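Local coordinates for hypothetical protein (Prochlorococcus marinus, PDB 2HX5) that probably hydrolyses 1,4-dihydroxy-2-naphthoyl-CoA to 1,4-dihydroxy-2-naphthoate and coenzyme A, a step in phylloquinone (vitamin K1) biosynthesis, at residues A[18-21]-A[22-26]; A[36-39]-A[40-44]; A[131-135]-A[136-140]. One frame throughout, in Å; residues are numbered along the deposited sequence. Where two conformers were deposited one is given.

How the contacts relate
From the N terminus, the chain leaves strand 9-13 and first meets contact 1 (18-26), which closes a tight loop before the central helix. Contact 2 (36-44) follows within that helix, 29-45, and closes no loop; it joins successive turns of that one helix. Contact 3 (131-140) comes after strand 111-124 and starts the last helix, 135-143. The three stand in series, neither nested nor crossed. Contacts 1 and 3 lie on opposite sides of the chain's centre, their own centres about 37 Å apart. Contacts 2 and 3 touch: L42 packs on I137 and W140, W38 meets W140, and S41 probably hydrogen-bonds W140, tying the terminal helix to the central one.

Contact 1. Residues A[18-21]-A[22-26]; sequences DTDA and AGVMH
OD2 of D20 accepts two hydrogen bonds, from ND1 of H26 at 2.8 Å and from a bound water whose oxygen is 2.6 Å from OD2. The histidine bond is nearly straight (165° at the hydrogen). It uses the anti lone pair of OD2, turned away from OD1, and this oxygen lies in the plane of the H26 ring. The carboxylate and ring planes are nevertheless 75° apart, so the imidazole offers its N-H edge while turned steeply across the acid. By donating also to M25 O, the same water ties the carboxylate to the chain just before the histidine.

The other oxygen, OD1, takes the amide of A22 (N to OD1, 2.9 Å) on its anti side but well out of the carboxylate plane, a more bent bond that forms an Asx turn. Both oxygens are reached because CG of D20 lies between its backbone N and carbonyl carbon (chi1 59°), folding the acid back over the loop. In the backbone, G23 N donates to D20 O at 2.9 Å and closes a type I turn, with G23 at positive phi. The amide of D20 donates to V24 O (3.0 Å) and that of H26 to D18 O (2.9 Å), giving a single bridge between T19 and M25.

D20 is the predicted active-site residue; separately, bonds to both of its oxygens would restrict rotation of the carboxylate. F16 of the second subunit packs on D20, and H35 of the third subunit meets the H26 ring edge-to-face. T19 OG1 hydrogen-bonds F16 O of its own chain and A21 N of the second subunit. Within the chain, the loop joins strand 9-13 to helix 29-45, with selenomethionine M25 resting on L30 and W33 of that helix.

Contact 2. Residues A[36-39]-A[40-44]; sequences ESWE and ESLES
One face of the W38 indole carries a methyl group of L42. CD1 of the leucine stands 3.6 Å above the ring plane, displaced toward the rim by NE1 and CE2; it lies 4.1 Å from the centroid of the five-membered ring, only 26° off the normal. This is a CH-pi contact, and the closest carbon pair, L42 CD1 to W38 CE2, is 3.8 Å apart. Beyond the segment, H35 and F53 meet the indole edge-to-face, while H120 and W140 meet it at slanting angles, so it sits in an aromatic cluster.

The two side chains reach each other from successive turns by different rotations. In W38, CG is anti to the backbone N (chi1 169°), which sends the indole outward from the helix; in L42, CG is anti to the carbonyl carbon (chi1 -62°), and the leucine makes the approach, its CD1 lying back toward the N terminus from its own CA. CG of L42 also comes to 3.3 Å from W38 O, the very carbonyl that accepts the leucine amide (L42 N to W38 O, 3.0 Å). Regular i to i+4 bonds flank it, E40 N to E36 O at 2.9 Å and E43 N to E39 O at 3.0 Å.

E39 and E43 turn to partners outside the segment. OE1 of E39 bonds F16 N of the fourth subunit and a 2-ethoxyethanol, probably from the crystallisation liquor, in a pocket that E39, L42 and E43 help to line; OE2 accepts from H35, and E43 forms a salt bridge with R15 of that same neighbour.

The segment lies in helix 29-45, the long central helix of the hotdog fold. S37 and S41 rest on strand 85-96, S41 also touches helix 5-8, and L42 packs against helix 135-143.

Contact 3. Residues A[131-135]-A[136-140]; sequences CALPE and GIDRW
E135 and R139, one turn apart at the start of the last helix, form a side-on salt bridge. NE of R139 donates to OE1 of E135 at 2.9 Å and NH2 to OE2 at 3.1 Å, the second bond almost straight at 176°. Both oxygens are met on their syn sides and lie in the guanidinium plane, though the nitrogens stand out of the carboxylate plane. Since the carboxylate is tilted by only 23° from the guanidinium, each nitrogen faces its own oxygen, a pairing that limits rotation of both groups.

Bends in both side chains make this possible. CG of E135 sits between its backbone N and carbonyl carbon (chi1 68°), a further bend at chi2 curls the acid back beside the G136 amide, and R139, bent at chi3, runs back to meet it. The backbones are joined as well, R139 N donating to E135 O at 2.9 Å.

Further out, P134 holds the N-cap position, and its carbonyl accepts the D138 amide (P134 O to D138 N, 3.0 Å). The proline ring lies alongside I137, with CG 4.2 Å from I137 CG1. L133 supplies a second apolar touch, its CD2 4.3 Å from I137 CG2, while its CD1 meets OD1 of D138 at 3.6 Å, the two side chains set at about a right angle. That oxygen is balanced by a salt bridge to R94.

The segment thus turns the loop after strand 111-124 into helix 135-143. L133 and I137 rest on F100 of strand 99-108, P134 reaches V65 and L67 of strand 65-76, and R139 touches Y45 at the end of helix 29-45.

Contact 1. Residues A[18-21]-A[22-26]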
# COMPACT_ATOMS: atom_id res chain seq x y z
N ASP A 18 -0.72 -2.63 8.55
CA ASP A 18 -0.88 -3.87 7.80
C ASP A 18 -2.22 -4.54 8.08
O ASP A 18 -2.53 -5.57 7.42
CB ASP A 18 0.21 -4.86 8.18
CG ASP A 18 1.61 -4.34 7.91
OD1 ASP A 18 1.76 -3.41 7.05
OD2 ASP A 18 2.56 -4.80 8.63
N THR A 19 -3.00 -4.04 9.04
CA THR A 19 -4.25 -4.64 9.51
C THR A 19 -5.43 -3.90 8.93
O THR A 19 -5.29 -2.79 8.41
CB THR A 19 -4.37 -4.59 11.04
OG1 THR A 19 -4.52 -3.22 11.47
CG2 THR A 19 -3.26 -5.35 11.66
N ASP A 20 -6.59 -4.56 8.89
CA ASP A 20 -7.81 -3.90 8.47
C ASP A 20 -8.81 -3.88 9.63
O ASP A 20 -8.50 -4.28 10.73
CB ASP A 20 -8.40 -4.56 7.20
CG ASP A 20 -8.71 -6.02 7.38
OD1 ASP A 20 -9.11 -6.45 8.49
OD2 ASP A 20 -8.54 -6.76 6.39
N ALA A 21 -10.01 -3.35 9.37
CA ALA A 21 -10.98 -3.16 10.42
C ALA A 21 -11.53 -4.49 10.90
O ALA A 21 -12.22 -4.45 11.88
CB ALA A 21 -12.13 -2.27 9.95
N ALA A 22 -11.18 -5.63 10.28
CA ALA A 22 -11.53 -6.96 10.84
C ALA A 22 -10.61 -7.30 12.02
O ALA A 22 -10.89 -8.23 12.75
CB ALA A 22 -11.49 -8.06 9.77
N GLY A 23 -9.58 -6.50 12.26
CA GLY A 23 -8.67 -6.64 13.40
C GLY A 23 -7.51 -7.59 13.15
O GLY A 23 -6.87 -8.04 14.11
N VAL A 24 -7.20 -7.89 11.88
CA VAL A 24 -6.18 -8.84 11.47
C VAL A 24 -5.50 -8.35 10.17
O VAL A 24 -5.98 -7.41 9.55
CB VAL A 24 -6.76 -10.23 11.20
CG1 VAL A 24 -7.23 -10.90 12.52
CG2 VAL A 24 -7.84 -10.14 10.18
N MSE A 25 -4.40 -8.97 9.78
CA MSE A 25 -3.65 -8.59 8.59
C MSE A 25 -4.57 -8.56 7.38
O MSE A 25 -5.35 -9.50 7.20
CB MSE A 25 -2.52 -9.58 8.35
CG MSE A 25 -1.65 -9.26 7.17
SE MSE A 25 -0.70 -10.87 6.53
CE MSE A 25 -2.21 -11.91 5.87
N HIS A 26 -4.48 -7.51 6.57
CA HIS A 26 -5.18 -7.50 5.32
C HIS A 26 -4.45 -8.39 4.31
O HIS A 26 -3.24 -8.35 4.16
CB HIS A 26 -5.30 -6.10 4.81
CG HIS A 26 -6.26 -5.97 3.69
ND1 HIS A 26 -7.60 -6.24 3.82
CD2 HIS A 26 -6.06 -5.68 2.39
CE1 HIS A 26 -8.18 -6.09 2.62
NE2 HIS A 26 -7.27 -5.77 1.75
O HOH W 1 -8.16 -9.26 7.02

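Contact 2. Residues A[36-39]-A[40-44]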
# COMPACT_ATOMS: atom_id res chain seq x y z
N GLU A 36 9.52 -8.48 -0.13
CA GLU A 36 10.57 -7.83 0.66
C GLU A 36 11.52 -8.83 1.30
O GLU A 36 12.72 -8.58 1.40
CB GLU A 36 9.96 -6.98 1.78
CG GLU A 36 9.16 -5.80 1.31
CD GLU A 36 8.65 -4.85 2.39
OE1 GLU A 36 8.93 -5.14 3.56
OE2 GLU A 36 8.01 -3.84 2.02
N SER A 37 11.02 -9.99 1.75
CA SER A 37 11.93 -11.00 2.33
C SER A 37 12.85 -11.63 1.30
O SER A 37 13.96 -12.03 1.61
CB SER A 37 11.16 -12.09 3.08
OG SER A 37 10.56 -13.04 2.22
N TRP A 38 12.37 -11.74 0.06
CA TRP A 38 13.20 -12.21 -1.04
C TRP A 38 14.36 -11.21 -1.28
O TRP A 38 15.52 -11.57 -1.38
CB TRP A 38 12.35 -12.40 -2.29
CG TRP A 38 13.16 -12.64 -3.55
CD1 TRP A 38 14.06 -13.61 -3.76
CD2 TRP A 38 13.08 -11.88 -4.76
NE1 TRP A 38 14.56 -13.54 -5.04
CE2 TRP A 38 13.98 -12.47 -5.68
CE3 TRP A 38 12.33 -10.77 -5.16
CZ2 TRP A 38 14.18 -11.93 -6.99
CZ3 TRP A 38 12.48 -10.30 -6.44
CH2 TRP A 38 13.41 -10.86 -7.34
N GLU A 39 14.01 -9.91 -1.33
CA GLU A 39 15.05 -8.88 -1.46
C GLU A 39 16.04 -8.98 -0.29
O GLU A 39 17.25 -8.87 -0.47
CB GLU A 39 14.41 -7.49 -1.50
CG GLU A 39 13.50 -7.27 -2.68
CD GLU A 39 12.73 -5.96 -2.59
OE1 GLU A 39 13.38 -4.88 -2.73
OE2 GLU A 39 11.50 -6.04 -2.37
N GLU A 40 15.52 -9.10 0.94
CA GLU A 40 16.36 -9.26 2.14
C GLU A 40 17.28 -10.46 2.07
O GLU A 40 18.46 -10.41 2.47
CB GLU A 40 15.52 -9.35 3.42
CG GLU A 40 16.34 -9.23 4.65
CD GLU A 40 15.52 -9.31 5.93
OE1 GLU A 40 14.28 -9.35 5.86
OE2 GLU A 40 16.14 -9.37 7.02
N SER A 41 16.74 -11.55 1.53
CA SER A 41 17.55 -12.76 1.36
C SER A 41 18.72 -12.60 0.40
O SER A 41 19.83 -12.99 0.68
CB SER A 41 16.63 -13.88 0.90
OG SER A 41 17.35 -15.12 0.84
N LEU A 42 18.44 -11.94 -0.71
CA LEU A 42 19.47 -11.70 -1.69
C LEU A 42 20.56 -10.81 -1.07
O LEU A 42 21.75 -11.10 -1.24
CB LEU A 42 18.91 -11.02 -2.94
CG LEU A 42 17.85 -11.81 -3.74
CD1 LEU A 42 17.34 -10.89 -4.89
CD2 LEU A 42 18.41 -13.13 -4.24
N GLU A 43 20.14 -9.77 -0.35
CA GLU A 43 21.06 -8.85 0.37
C GLU A 43 21.95 -9.60 1.39
O GLU A 43 23.16 -9.43 1.45
CB GLU A 43 20.18 -7.81 1.05
CG GLU A 43 20.75 -6.73 1.92
CD GLU A 43 19.56 -5.86 2.38
OE1 GLU A 43 18.92 -6.17 3.42
OE2 GLU A 43 19.22 -4.96 1.57
N SER A 44 21.29 -10.45 2.19
CA SER A 44 21.95 -11.24 3.25
C SER A 44 22.91 -12.31 2.73
O SER A 44 23.86 -12.68 3.42
CB SER A 44 20.87 -11.91 4.09
OG SER A 44 21.47 -12.67 5.12

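Contact 3. Residues A[131-135]-A[136-140]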
# COMPACT_ATOMS: atom_id res chain seq x y z
N CYS A 131 15.24 -15.22 -21.16
CA CYS A 131 16.69 -15.31 -21.16
C CYS A 131 17.19 -16.07 -19.95
O CYS A 131 16.40 -16.44 -19.08
CB CYS A 131 17.31 -13.92 -21.21
SG CYS A 131 17.05 -12.91 -19.74
N ALA A 132 18.49 -16.28 -19.86
CA ALA A 132 19.03 -16.97 -18.68
C ALA A 132 18.94 -16.14 -17.42
O ALA A 132 18.99 -14.91 -17.44
CB ALA A 132 20.46 -17.37 -18.93
N LEU A 133 18.77 -16.82 -16.28
CA LEU A 133 18.82 -16.16 -14.98
C LEU A 133 20.14 -15.37 -14.81
O LEU A 133 21.20 -15.83 -15.25
CB LEU A 133 18.67 -17.19 -13.85
CG LEU A 133 17.30 -17.85 -13.74
CD1 LEU A 133 17.42 -19.07 -12.84
CD2 LEU A 133 16.26 -16.86 -13.26
N PRO A 134 20.08 -14.19 -14.17
CA PRO A 134 21.32 -13.48 -13.87
C PRO A 134 22.24 -14.32 -13.00
O PRO A 134 21.79 -15.07 -12.16
CB PRO A 134 20.87 -12.26 -13.06
CG PRO A 134 19.47 -12.08 -13.37
CD PRO A 134 18.93 -13.45 -13.63
N GLU A 135 23.54 -14.14 -13.17
CA GLU A 135 24.51 -14.97 -12.49
C GLU A 135 24.36 -14.91 -10.97
O GLU A 135 24.53 -15.92 -10.34
CB GLU A 135 25.93 -14.58 -12.88
CG GLU A 135 26.37 -13.19 -12.38
CD GLU A 135 27.09 -13.25 -11.01
OE1 GLU A 135 27.57 -14.35 -10.64
OE2 GLU A 135 27.16 -12.20 -10.31
N GLY A 136 24.07 -13.75 -10.40
CA GLY A 136 23.94 -13.63 -8.95
C GLY A 136 22.76 -14.41 -8.42
O GLY A 136 22.83 -15.02 -7.36
N ILE A 137 21.64 -14.37 -9.15
CA ILE A 137 20.46 -15.14 -8.78
C ILE A 137 20.76 -16.63 -8.87
O ILE A 137 20.42 -17.42 -7.98
CB ILE A 137 19.24 -14.75 -9.68
CG1 ILE A 137 18.85 -13.29 -9.44
CG2 ILE A 137 18.10 -15.71 -9.50
CD1 ILE A 137 18.25 -13.04 -8.08
N ASP A 138 21.53 -17.05 -9.90
CA ASP A 138 21.94 -18.43 -10.00
C ASP A 138 22.84 -18.86 -8.84
O ASP A 138 22.67 -19.93 -8.29
CB ASP A 138 22.65 -18.67 -11.31
CG ASP A 138 21.81 -19.45 -12.31
OD1 ASP A 138 20.77 -20.04 -11.93
OD2 ASP A 138 22.21 -19.47 -13.50
N ARG A 139 23.77 -18.00 -8.41
CA ARG A 139 24.56 -18.30 -7.21
C ARG A 139 23.75 -18.47 -5.92
O ARG A 139 24.00 -19.40 -5.12
CB ARG A 139 25.61 -17.22 -7.01
CG ARG A 139 26.76 -17.31 -7.99
CD ARG A 139 27.92 -16.41 -7.60
NE ARG A 139 27.67 -15.00 -7.85
CZ ARG A 139 27.62 -14.05 -6.92
NH1 ARG A 139 27.76 -14.33 -5.63
NH2 ARG A 139 27.40 -12.79 -7.32
N TRP A 140 22.80 -17.57 -5.72
CA TRP A 140 21.88 -17.64 -4.62
C TRP A 140 21.05 -18.92 -4.64
O TRP A 140 20.89 -19.55 -3.61
CB TRP A 140 21.04 -16.38 -4.62
CG TRP A 140 19.93 -16.33 -3.59
CD1 TRP A 140 20.02 -16.01 -2.25
CD2 TRP A 140 18.53 -16.52 -3.86
NE1 TRP A 140 18.76 -16.04 -1.69
CE2 TRP A 140 17.84 -16.33 -2.66
CE3 TRP A 140 17.81 -16.81 -5.02
CZ2 TRP A 140 16.45 -16.45 -2.57
CZ3 TRP A 140 16.47 -16.90 -4.95
CH2 TRP A 140 15.79 -16.75 -3.74
O HOH W 2 22.05 -18.33 -15.66